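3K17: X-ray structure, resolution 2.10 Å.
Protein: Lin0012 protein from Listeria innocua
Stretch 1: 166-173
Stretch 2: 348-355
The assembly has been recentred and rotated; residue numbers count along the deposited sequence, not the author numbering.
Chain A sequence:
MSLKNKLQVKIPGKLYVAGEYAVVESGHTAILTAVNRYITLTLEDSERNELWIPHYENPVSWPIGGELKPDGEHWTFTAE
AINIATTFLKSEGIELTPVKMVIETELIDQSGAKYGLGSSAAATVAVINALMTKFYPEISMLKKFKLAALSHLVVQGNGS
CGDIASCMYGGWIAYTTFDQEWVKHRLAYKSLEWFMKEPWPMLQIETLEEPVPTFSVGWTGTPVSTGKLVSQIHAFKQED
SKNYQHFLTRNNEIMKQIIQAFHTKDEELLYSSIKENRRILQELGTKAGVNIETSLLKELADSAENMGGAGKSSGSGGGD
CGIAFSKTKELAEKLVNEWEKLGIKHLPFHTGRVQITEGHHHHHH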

# COMPACT_ATOMS: atom_id res chain seq x y z
N SER A 166 -10.20 -2.04 39.92
CA SER A 166 -11.50 -1.76 40.49
C SER A 166 -12.58 -2.68 39.94
O SER A 166 -13.41 -3.18 40.70
CB SER A 166 -11.87 -0.29 40.24
OG SER A 166 -13.16 -0.00 40.74
N CYS A 167 -12.59 -2.90 38.62
CA CYS A 167 -13.59 -3.78 38.01
C CYS A 167 -13.42 -5.23 38.47
O CYS A 167 -14.40 -5.94 38.69
CB CYS A 167 -13.47 -3.71 36.48
SG CYS A 167 -13.89 -2.08 35.81
N MSE A 168 -12.17 -5.65 38.63
CA MSE A 168 -11.85 -7.01 39.07
C MSE A 168 -12.19 -7.27 40.54
O MSE A 168 -12.80 -8.28 40.88
CB MSE A 168 -10.37 -7.27 38.82
CG MSE A 168 -9.85 -8.62 39.30
SE MSE A 168 -10.53 -10.08 38.25
CE MSE A 168 -9.38 -9.86 36.69
N TYR A 169 -11.79 -6.35 41.41
CA TYR A 169 -11.98 -6.49 42.86
C TYR A 169 -13.32 -6.04 43.43
O TYR A 169 -13.75 -6.54 44.47
CB TYR A 169 -10.86 -5.75 43.61
CG TYR A 169 -9.53 -6.47 43.57
CD1 TYR A 169 -8.88 -6.71 42.37
CD2 TYR A 169 -8.95 -6.96 44.75
CE1 TYR A 169 -7.69 -7.44 42.33
CE2 TYR A 169 -7.77 -7.68 44.72
CZ TYR A 169 -7.14 -7.92 43.51
OH TYR A 169 -5.98 -8.66 43.48
N GLY A 170 -13.99 -5.11 42.75
CA GLY A 170 -15.26 -4.62 43.26
C GLY A 170 -15.02 -3.76 44.50
O GLY A 170 -13.87 -3.48 44.86
N GLY A 171 -16.10 -3.34 45.15
CA GLY A 171 -15.98 -2.52 46.34
C GLY A 171 -15.13 -1.28 46.19
O GLY A 171 -15.03 -0.71 45.09
N TRP A 172 -14.52 -0.86 47.29
CA TRP A 172 -13.65 0.31 47.33
C TRP A 172 -12.21 -0.16 47.49
O TRP A 172 -11.94 -1.04 48.31
CB TRP A 172 -14.02 1.21 48.52
CG TRP A 172 -15.36 1.88 48.42
CD1 TRP A 172 -16.59 1.28 48.49
CD2 TRP A 172 -15.60 3.27 48.17
NE1 TRP A 172 -17.58 2.22 48.30
CE2 TRP A 172 -17.00 3.44 48.09
CE3 TRP A 172 -14.77 4.39 47.99
CZ2 TRP A 172 -17.59 4.69 47.84
CZ3 TRP A 172 -15.36 5.63 47.75
CH2 TRP A 172 -16.76 5.76 47.67
N ILE A 173 -11.30 0.44 46.74
CA ILE A 173 -9.89 0.05 46.83
C ILE A 173 -8.90 1.20 46.75
O ILE A 173 -9.19 2.28 46.23
CB ILE A 173 -9.48 -0.93 45.71
CG1 ILE A 173 -9.63 -0.25 44.35
CG2 ILE A 173 -10.32 -2.20 45.77
CD1 ILE A 173 -8.96 -0.99 43.19
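Stretch 2, residues 348-355: PFHTGRVQ

Stretch 2 lies as an extended segment across the place where stretch 1 stops being a helix and becomes a strand. From Phe 349 to Val 354 its backbone keeps beta-like or polyproline-like torsions, yet it forms no regular strand of its own here. It runs against the direction of stretch 1: Phe 349 meets Trp 172, Thr 351 lies near Gly 171, and Val 354 reaches back to the end of the helix. The CA atoms of Gly 170 and Arg 353 are 4.6 Å apart and those of Gly 171 and Thr 351 5.6 Å.

The centre of the contact is Gly 171, the residue of stretch 1 most covered by stretch 2. Its N donates a straight hydrogen bond to Gly 352 O, at 2.9 Å and 165°, and its CA packs 3.2 Å from Thr 351 CG2 and 3.1 Å from Arg 353 NH1. The absence of a side chain is what admits the arginine, for an ideal CB on Gly 171 would stand 2.4 Å from Arg 353 NH1, a clash. At Gly 170, which leaves the helix with positive phi, the fit is tight rather than forbidding: an ideal CB would lie 3.4 Å from Arg 353 CA. Both glycines have positive phi, so the turn favours glycine even before the neighbour is considered. Although Arg 353 points its CA-to-CB bond away, its long side chain curls back so that the guanidinium reaches Gly 171.

Val 354 covers the end of the helix. It points toward stretch 1, and its CG2 lies 3.4 Å from both Cys 167 O and Met 168 O, a methyl group set against the carbonyls of the last turn. Beside it, one water joins the backbones, donating to Tyr 169 O at 3.1 Å and accepting from Val 354 N at 2.7 Å.

At the other end, Trp 172 sends its CA-to-CB bond sideways, but its indole extends to stretch 2. Trp 172 NE1 donates to Thr 351 OG1 at 3.1 Å and 146°, with the hydroxyl at the ring edge, while Trp 172 CZ2 packs 4.1 Å from Phe 349 CZ. Thr 351 serves two neighbours: its hydroxyl accepts from the indole, and its methyl lies against Gly 171 and near the indole too. The rule to read here is economical: one backbone hydrogen bond fixes the chains at a glycine turn, and side chains secure both ends.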

# COMPACT_ATOMS: atom_id res chain seq x y z
N PRO A 348 -28.02 6.91 40.45
CA PRO A 348 -28.20 6.27 41.76
C PRO A 348 -27.06 5.27 42.00
O PRO A 348 -26.80 4.39 41.19
CB PRO A 348 -29.56 5.60 41.61
CG PRO A 348 -30.32 6.65 40.80
CD PRO A 348 -29.31 7.06 39.74
N PHE A 349 -26.40 5.42 43.15
CA PHE A 349 -25.24 4.60 43.46
C PHE A 349 -25.25 3.75 44.72
O PHE A 349 -25.84 4.10 45.74
CB PHE A 349 -24.01 5.52 43.53
CG PHE A 349 -22.77 4.86 44.11
CD1 PHE A 349 -21.79 4.32 43.27
CD2 PHE A 349 -22.58 4.78 45.49
CE1 PHE A 349 -20.65 3.71 43.79
CE2 PHE A 349 -21.44 4.17 46.03
CZ PHE A 349 -20.48 3.64 45.18
N HIS A 350 -24.59 2.60 44.61
CA HIS A 350 -24.32 1.70 45.72
C HIS A 350 -23.15 0.87 45.20
O HIS A 350 -23.06 0.57 44.00
CB HIS A 350 -25.54 0.87 46.23
CG HIS A 350 -26.20 -0.01 45.22
ND1 HIS A 350 -27.28 0.39 44.47
CD2 HIS A 350 -26.00 -1.32 44.91
CE1 HIS A 350 -27.72 -0.62 43.75
NE2 HIS A 350 -26.97 -1.67 44.00
N THR A 351 -22.21 0.57 46.08
CA THR A 351 -21.00 -0.15 45.72
C THR A 351 -21.19 -1.37 44.82
O THR A 351 -21.97 -2.26 45.14
CB THR A 351 -20.23 -0.57 46.98
OG1 THR A 351 -20.14 0.55 47.87
CG2 THR A 351 -18.81 -1.01 46.61
N GLY A 352 -20.46 -1.41 43.71
CA GLY A 352 -20.56 -2.54 42.80
C GLY A 352 -19.78 -3.76 43.27
O GLY A 352 -18.76 -3.62 43.94
N ARG A 353 -20.26 -4.95 42.94
CA ARG A 353 -19.59 -6.19 43.31
C ARG A 353 -19.66 -7.18 42.16
O ARG A 353 -20.68 -7.30 41.49
CB ARG A 353 -20.28 -6.84 44.52
CG ARG A 353 -20.55 -5.92 45.70
CD ARG A 353 -19.28 -5.51 46.43
NE ARG A 353 -19.60 -4.92 47.72
CZ ARG A 353 -18.70 -4.43 48.57
NH1 ARG A 353 -17.42 -4.44 48.24
NH2 ARG A 353 -19.09 -3.92 49.73
N VAL A 354 -18.56 -7.90 41.94
CA VAL A 354 -18.51 -8.91 40.89
C VAL A 354 -19.46 -10.04 41.26
O VAL A 354 -19.48 -10.51 42.39
CB VAL A 354 -17.08 -9.47 40.74
CG1 VAL A 354 -17.07 -10.62 39.73
CG2 VAL A 354 -16.13 -8.37 40.29
N GLN A 355 -20.27 -10.46 40.29
CA GLN A 355 -21.23 -11.54 40.50
C GLN A 355 -21.02 -12.60 39.42
O GLN A 355 -21.26 -12.35 38.24
CB GLN A 355 -22.66 -10.99 40.43
CG GLN A 355 -22.96 -9.93 41.49
CD GLN A 355 -24.10 -9.02 41.11
OE1 GLN A 355 -23.93 -7.81 41.01
NE2 GLN A 355 -25.28 -9.60 40.89
O HOH W 1 -16.49 -7.75 43.73